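Local coordinates for protein SYE1 (PDB 4AWS) that binds FMN and probably reduces carbon-carbon double bonds at the expense of NADH or NADPH, as a member of the Old Yellow Enzyme family, at residues A[25-30]-A[347-352]; A[44-49]-A[87-92]. The protein carries 1 engineered substitution. All coordinates share one frame; numbering follows the deposited sequence.

The two contacts illustrate how one eight-stranded barrel uses different chemistry at different places. Contact 1 ties the loop that follows strand 20-22, where the flavin binds, to the chain's C-terminal loop; both partners lack regular structure, and hydrogen bonds from two arginines to backbone carbonyls do most of the work. Contact 2 joins the first two helices of the barrel, 39-46 and 77-92, and is apolar, with no hydrogen bond crossing it. Both are largely buried, although each has a less covered margin, at Gly352 in contact 1 and at Ala89 in contact 2. Their centres lie about 18 Å apart, with a weak hydrogen bond probably running from Arg27 of contact 1 to the hydroxyl of Tyr44 in contact 2.

Contact 1: A[25-30]-A[347-352]; sequences LTRSRA and ATLFGG. Engineered in segment 25-30: Leu25 (natural residue Met). With FMN (flavin mononucleotide), chain B.
Arg27 and Arg29 both reach backbone carbonyls of 347-352, joining the loop after the first strand of a TIM barrel to the C-terminal loop near the flavin. Loops without regular structure leave carbonyls to be satisfied, and here guanidinium groups do this. Arg27 NE meets Leu349 O at 2.9 Å, nearly straight at 164° and on a lone pair in the carbonyl plane. Bends at chi2 and chi3 (-54° and -57°) fold the Arg27 chain back, because Arg27 sets off from the backbone in a direction away from the partner loop. Its NH2 also donates to Thr348 O and, beyond the contact, to Gly356 O.

Arg29 takes Thr348 O end-on with both terminal nitrogens, NH2 at 3.0 Å and NH1 at 3.2 Å, so that this one carbonyl oxygen accepts three hydrogen bonds. Arg29 NE is hydrogen-bonded to Gly353 O. Arg29 NH1 also donates within its own segment to Arg27 O, the acceptor for Gly351 N at 3.0 Å; the two loops are thereby coupled through a shared oxygen.

Further along, water 1 bridges Ser28 O and Gly352 O, while Ser28 OG finds Ala69 O. Thr26 O, by contrast, is buried without a hydrogen-bonding partner, with Phe350 CE1 3.2 Å away. Leu25, an engineered residue, lays CD2 against the flavin, and Phe350 CZ and Leu349 CD2 approach the flavin methyl C7M. The cofactor's polar tie to this contact is the 2.7 Å hydrogen bond from Thr26 OG1 to FMN O4.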
loop_
_atom_site.group_PDB
_atom_site.type_symbol
_atom_site.label_atom_id
_atom_site.label_comp_id
_atom_site.label_asym_id
_atom_site.label_seq_id
_atom_site.Cartn_x
_atom_site.Cartn_y
_atom_site.Cartn_z
ATOM N N LEU A 25 -4.981 3.531 -2.508
ATOM C CA LEU A 25 -5.022 4.760 -3.310
ATOM C C LEU A 25 -5.141 5.972 -2.366
ATOM O O LEU A 25 -6.230 6.334 -1.933
ATOM C CB LEU A 25 -6.175 4.760 -4.293
ATOM C CG LEU A 25 -6.130 3.616 -5.325
ATOM C CD1 LEU A 25 -7.558 3.320 -5.831
ATOM C CD2 LEU A 25 -5.142 3.946 -6.442
ATOM N N THR A 26 -4.001 6.593 -2.088
ATOM C CA THR A 26 -3.997 7.865 -1.333
ATOM C C THR A 26 -4.880 8.895 -2.027
ATOM O O THR A 26 -4.675 9.194 -3.198
ATOM C CB THR A 26 -2.538 8.354 -1.295
ATOM O OG1 THR A 26 -1.769 7.534 -0.411
ATOM C CG2 THR A 26 -2.394 9.789 -0.782
ATOM N N ARG A 27 -5.815 9.436 -1.263
ATOM C CA ARG A 27 -6.713 10.491 -1.767
ATOM C C ARG A 27 -6.590 11.785 -0.992
ATOM O O ARG A 27 -7.155 12.826 -1.399
ATOM C CB ARG A 27 -8.173 10.033 -1.795
ATOM C CG ARG A 27 -8.392 8.698 -2.508
ATOM C CD ARG A 27 -7.826 8.635 -3.944
ATOM N NE ARG A 27 -8.399 9.710 -4.764
ATOM C CZ ARG A 27 -9.603 9.675 -5.339
ATOM N NH1 ARG A 27 -10.342 8.597 -5.265
ATOM N NH2 ARG A 27 -10.042 10.740 -5.976
ATOM N N SER A 28 -5.875 11.790 0.127
ATOM C CA SER A 28 -5.626 13.011 0.915
ATOM C C SER A 28 -6.910 13.761 1.206
ATOM O O SER A 28 -7.006 14.980 1.010
ATOM C CB SER A 28 -4.561 13.848 0.233
ATOM O OG SER A 28 -3.301 13.198 0.295
ATOM N N ARG A 29 -7.890 13.032 1.750
ATOM C CA ARG A 29 -9.206 13.578 2.113
ATOM C C ARG A 29 -9.405 13.583 3.613
ATOM O O ARG A 29 -10.546 13.850 4.079
ATOM C CB ARG A 29 -10.336 12.784 1.447
ATOM C CG ARG A 29 -10.318 12.693 -0.074
ATOM C CD ARG A 29 -10.415 14.065 -0.684
ATOM N NE ARG A 29 -11.077 14.194 -1.994
ATOM C CZ ARG A 29 -10.536 13.988 -3.182
ATOM N NH1 ARG A 29 -9.340 13.434 -3.300
ATOM N NH2 ARG A 29 -11.239 14.284 -4.272
ATOM N N ALA A 30 -8.413 13.263 4.422
ATOM C CA ALA A 30 -8.650 13.119 5.865
ATOM C C ALA A 30 -8.994 14.471 6.507
ATOM O O ALA A 30 -8.480 15.524 6.133
ATOM C CB ALA A 30 -7.445 12.496 6.541
ATOM N N ALA A 347 -6.669 16.086 -11.498
ATOM C CA ALA A 347 -6.709 17.265 -10.614
ATOM C C ALA A 347 -7.482 17.025 -9.347
ATOM O O ALA A 347 -7.321 17.806 -8.384
ATOM C CB ALA A 347 -7.282 18.452 -11.393
ATOM N N THR A 348 -8.312 15.994 -9.225
ATOM C CA THR A 348 -9.065 15.696 -8.017
ATOM C C THR A 348 -8.627 14.419 -7.355
ATOM O O THR A 348 -9.309 13.885 -6.468
ATOM C CB THR A 348 -10.599 15.749 -8.265
ATOM O OG1 THR A 348 -10.856 14.836 -9.330
ATOM C CG2 THR A 348 -11.089 17.147 -8.615
ATOM N N LEU A 349 -7.451 13.919 -7.702
ATOM C CA LEU A 349 -6.914 12.757 -7.001
ATOM C C LEU A 349 -6.646 13.046 -5.536
ATOM O O LEU A 349 -6.952 12.182 -4.684
ATOM C CB LEU A 349 -5.635 12.277 -7.668
ATOM C CG LEU A 349 -5.866 11.556 -8.998
ATOM C CD1 LEU A 349 -4.533 11.282 -9.652
ATOM C CD2 LEU A 349 -6.668 10.294 -8.826
ATOM N N PHE A 350 -6.100 14.206 -5.212
ATOM C CA PHE A 350 -5.592 14.515 -3.911
ATOM C C PHE A 350 -6.220 15.786 -3.361
ATOM O O PHE A 350 -6.211 16.841 -4.014
ATOM C CB PHE A 350 -4.070 14.726 -3.938
ATOM C CG PHE A 350 -3.327 13.568 -4.557
ATOM C CD1 PHE A 350 -3.354 12.319 -4.009
ATOM C CD2 PHE A 350 -2.651 13.742 -5.754
ATOM C CE1 PHE A 350 -2.678 11.292 -4.586
ATOM C CE2 PHE A 350 -2.036 12.683 -6.382
ATOM C CZ PHE A 350 -1.995 11.468 -5.768
ATOM N N GLY A 351 -6.652 15.748 -2.106
ATOM C CA GLY A 351 -7.215 16.919 -1.448
ATOM C C GLY A 351 -8.613 17.225 -1.930
ATOM O O GLY A 351 -9.219 16.523 -2.714
ATOM N N GLY A 352 -9.139 18.323 -1.449
ATOM C CA GLY A 352 -10.519 18.664 -1.734
ATOM C C GLY A 352 -11.520 17.834 -0.986
ATOM O O GLY A 352 -11.291 17.366 0.167
HETATM N N1 FMN B . 0.107 2.494 -3.649
HETATM C C2 FMN B . 0.304 2.195 -2.350
HETATM O O2 FMN B . 0.873 1.134 -1.990
HETATM N N3 FMN B . -0.189 3.036 -1.380
HETATM C C4 FMN B . -0.888 4.197 -1.630
HETATM O O4 FMN B . -1.365 4.850 -0.681
HETATM C C4A FMN B . -0.982 4.550 -2.999
HETATM N N5 FMN B . -1.629 5.716 -3.343
HETATM C C5A FMN B . -1.909 5.923 -4.675
HETATM C C6 FMN B . -2.666 7.001 -5.059
HETATM C C7 FMN B . -3.063 7.226 -6.378
HETATM C C7M FMN B . -4.008 8.368 -6.684
HETATM C C8 FMN B . -2.643 6.341 -7.359
HETATM C C8M FMN B . -3.075 6.497 -8.754
HETATM C C9 FMN B . -1.862 5.229 -7.004
HETATM C C9A FMN B . -1.470 5.012 -5.669
HETATM N N10 FMN B . -0.763 3.864 -5.278
HETATM C C10 FMN B . -0.521 3.605 -3.953
HETATM C "C1'" FMN B . -0.429 2.844 -6.315
HETATM C "C2'" FMN B . -1.609 1.973 -6.661
HETATM O "O2'" FMN B . -1.983 1.110 -5.582
HETATM C "C3'" FMN B . -1.331 1.069 -7.863
HETATM O "O3'" FMN B . -0.318 0.106 -7.543
HETATM C "C4'" FMN B . -0.924 1.780 -9.134
HETATM O "O4'" FMN B . -1.776 2.924 -9.382
HETATM C "C5'" FMN B . -0.844 0.870 -10.339
HETATM O "O5'" FMN B . -2.118 0.288 -10.641
HETATM P P FMN B . -3.043 0.928 -11.832
HETATM O O1P FMN B . -3.504 2.281 -11.346
HETATM O O2P FMN B . -2.163 1.042 -13.081
HETATM O O3P FMN B . -4.180 -0.071 -11.963
HETATM O O HOH W 1 -8.645 17.255 1.895
#

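Contact 2: A[44-49]-A[87-92]; sequences YYAQRA and TEAVHA. With BOG (octyl beta-D-glucopyranoside), chain E.
In the outer helical layer of this TIM barrel, residues 44-49, on helix 39-46 and in a type I turn, pack against helix 77-92, the helix that follows the next barrel strand. Tyr45, Ala46 and Ala49 meet Ala89 and Val90, an example of close packing between neighbouring barrel helices, with three alanines among the five residues that meet: the CA atoms of Ala46 and Val90 are 4.6 Å apart.

Val90 contributes both methyls. With CG1 anti to the backbone N (chi1 170°), CG2 lies beside that nitrogen and meets Tyr45 CB at 3.7 Å, whereas CG1 comes within 4.5 Å of Ala49 CB, a looser touch. Ala46 and Ala89 meet methyl to methyl, their CB atoms 4.0 Å apart. In the turn Ala49 N donates to Ala46 O, and Ala49 CB also approaches Val90 O.

The polar ends of Tyr45 and Arg48 find their partners away from this interface. The Tyr45 ring leads away from helix 77-92, and its hydroxyl hydrogen-bonds Glu57 OE2; Arg48 NH1 turns back to Tyr44 O at 3.0 Å, while Arg48 NE and NH2 hydrogen-bond Phe325 O and Ile326 O. Ile54 and Ile97, on two barrel strands, also pack against Val90. Along the outer margin runs the octyl chain of a detergent molecule, whose C2' lies 3.9 Å from Ala46 CB and whose C5' lies 4.2 Å from Ala89 CB.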
loop_
_atom_site.group_PDB
_atom_site.type_symbol
_atom_site.label_atom_id
_atom_site.label_comp_id
_atom_site.label_asym_id
_atom_site.label_seq_id
_atom_site.Cartn_x
_atom_site.Cartn_y
_atom_site.Cartn_z
ATOM N N TYR A 44 -17.027 6.629 -0.112
ATOM C CA TYR A 44 -16.125 6.283 -1.209
ATOM C C TYR A 44 -15.760 4.800 -1.224
ATOM O O TYR A 44 -15.841 4.136 -2.239
ATOM C CB TYR A 44 -14.917 7.155 -1.084
ATOM C CG TYR A 44 -13.661 6.750 -1.824
ATOM C CD1 TYR A 44 -13.548 6.857 -3.206
ATOM C CD2 TYR A 44 -12.580 6.272 -1.093
ATOM C CE1 TYR A 44 -12.383 6.471 -3.839
ATOM C CE2 TYR A 44 -11.394 5.926 -1.713
ATOM C CZ TYR A 44 -11.307 6.028 -3.084
ATOM O OH TYR A 44 -10.125 5.765 -3.758
ATOM N N TYR A 45 -15.314 4.277 -0.074
ATOM C CA TYR A 45 -14.940 2.879 -0.009
ATOM C C TYR A 45 -16.156 2.001 -0.161
ATOM O O TYR A 45 -16.096 0.968 -0.860
ATOM C CB TYR A 45 -14.175 2.592 1.244
ATOM C CG TYR A 45 -12.732 3.049 1.271
ATOM C CD1 TYR A 45 -11.771 2.410 0.487
ATOM C CD2 TYR A 45 -12.319 4.076 2.093
ATOM C CE1 TYR A 45 -10.455 2.794 0.522
ATOM C CE2 TYR A 45 -10.979 4.457 2.134
ATOM C CZ TYR A 45 -10.056 3.816 1.342
ATOM O OH TYR A 45 -8.713 4.148 1.399
ATOM N N ALA A 46 -17.281 2.336 0.481
ATOM C CA ALA A 46 -18.471 1.482 0.387
ATOM C C ALA A 46 -18.989 1.439 -1.042
ATOM O O ALA A 46 -19.528 0.389 -1.447
ATOM C CB ALA A 46 -19.533 2.000 1.350
ATOM N N GLN A 47 -18.843 2.506 -1.808
ATOM C CA GLN A 47 -19.220 2.496 -3.210
ATOM C C GLN A 47 -18.441 1.472 -4.044
ATOM O O GLN A 47 -18.899 1.102 -5.108
ATOM C CB GLN A 47 -18.966 3.850 -3.840
ATOM C CG GLN A 47 -19.965 4.956 -3.454
ATOM C CD GLN A 47 -19.681 6.281 -4.073
ATOM O OE1 GLN A 47 -20.589 7.193 -4.074
ATOM N NE2 GLN A 47 -18.570 6.523 -4.544
ATOM N N ARG A 48 -17.276 1.066 -3.563
ATOM C CA ARG A 48 -16.338 0.202 -4.280
ATOM C C ARG A 48 -16.291 -1.200 -3.691
ATOM O O ARG A 48 -15.437 -2.023 -4.055
ATOM C CB ARG A 48 -14.986 0.894 -4.327
ATOM C CG ARG A 48 -15.031 2.088 -5.267
ATOM C CD ARG A 48 -13.960 3.157 -5.067
ATOM N NE ARG A 48 -14.142 4.236 -6.035
ATOM C CZ ARG A 48 -15.131 5.104 -6.010
ATOM N NH1 ARG A 48 -15.889 5.195 -5.001
ATOM N NH2 ARG A 48 -15.319 5.922 -7.050
ATOM N N ALA A 49 -17.235 -1.515 -2.794
ATOM C CA ALA A 49 -17.223 -2.771 -2.047
ATOM C C ALA A 49 -17.673 -3.998 -2.819
ATOM O O ALA A 49 -17.746 -5.086 -2.253
ATOM C CB ALA A 49 -18.024 -2.593 -0.741
ATOM N N THR A 87 -14.855 1.023 7.992
ATOM C CA THR A 87 -14.963 -0.423 7.968
ATOM C C THR A 87 -16.398 -0.875 8.211
ATOM O O THR A 87 -16.825 -1.852 7.594
ATOM C CB THR A 87 -13.983 -1.128 8.928
ATOM O OG1 THR A 87 -14.423 -0.892 10.265
ATOM C CG2 THR A 87 -12.556 -0.691 8.699
ATOM N N GLU A 88 -17.143 -0.165 9.039
ATOM C CA GLU A 88 -18.568 -0.502 9.207
ATOM C C GLU A 88 -19.317 -0.367 7.884
ATOM O O GLU A 88 -20.146 -1.221 7.534
ATOM C CB GLU A 88 -19.210 0.356 10.285
ATOM C CG GLU A 88 -18.806 -0.056 11.669
ATOM C CD GLU A 88 -19.247 -1.435 12.094
ATOM O OE1 GLU A 88 -20.437 -1.780 11.829
ATOM O OE2 GLU A 88 -18.403 -2.182 12.632
ATOM N N ALA A 89 -19.038 0.733 7.157
ATOM C CA ALA A 89 -19.726 0.931 5.890
ATOM C C ALA A 89 -19.391 -0.158 4.884
ATOM O O ALA A 89 -20.253 -0.688 4.180
ATOM C CB ALA A 89 -19.379 2.299 5.347
ATOM N N VAL A 90 -18.105 -0.469 4.761
ATOM C CA VAL A 90 -17.638 -1.507 3.844
ATOM C C VAL A 90 -18.190 -2.879 4.200
ATOM O O VAL A 90 -18.667 -3.616 3.331
ATOM C CB VAL A 90 -16.104 -1.481 3.762
ATOM C CG1 VAL A 90 -15.595 -2.699 3.019
ATOM C CG2 VAL A 90 -15.633 -0.204 3.111
ATOM N N HIS A 91 -18.174 -3.196 5.496
ATOM C CA HIS A 91 -18.702 -4.487 5.903
ATOM C C HIS A 91 -20.189 -4.598 5.723
ATOM O O HIS A 91 -20.696 -5.669 5.436
ATOM C CB HIS A 91 -18.356 -4.726 7.382
ATOM C CG HIS A 91 -16.902 -5.070 7.524
ATOM N ND1 HIS A 91 -16.168 -4.744 8.627
ATOM C CD2 HIS A 91 -16.072 -5.692 6.715
ATOM C CE1 HIS A 91 -14.918 -5.199 8.478
ATOM N NE2 HIS A 91 -14.833 -5.779 7.318
ATOM N N ALA A 92 -20.912 -3.501 5.808
ATOM C CA ALA A 92 -22.363 -3.524 5.513
ATOM C C ALA A 92 -22.631 -3.909 4.078
ATOM O O ALA A 92 -23.685 -4.453 3.755
ATOM C CB ALA A 92 -22.963 -2.182 5.851
HETATM C C1 BOG E . -23.787 2.653 -2.498
HETATM O O1 BOG E . -23.824 3.477 -1.315
HETATM C C2 BOG E . -25.237 2.186 -2.677
HETATM O O2 BOG E . -25.697 1.390 -1.584
HETATM C C3 BOG E . -25.356 1.425 -4.014
HETATM O O3 BOG E . -26.713 1.032 -4.199
HETATM C C4 BOG E . -25.021 2.471 -5.083
HETATM O O4 BOG E . -25.319 2.064 -6.403
HETATM C C5 BOG E . -23.583 2.942 -4.842
HETATM O O5 BOG E . -23.463 3.573 -3.568
HETATM C C6 BOG E . -23.428 4.078 -5.888
HETATM O O6 BOG E . -22.045 4.222 -6.084
HETATM C "C1'" BOG E . -22.463 3.559 -0.852
HETATM C "C2'" BOG E . -22.470 4.349 0.445
HETATM C "C3'" BOG E . -23.035 3.629 1.630
HETATM C "C4'" BOG E . -23.359 4.575 2.805
HETATM C "C5'" BOG E . -22.054 4.906 3.516
HETATM C "C6'" BOG E . -22.315 5.945 4.623
HETATM C "C7'" BOG E . -20.988 6.225 5.343
HETATM C "C8'" BOG E . -21.137 7.253 6.476
#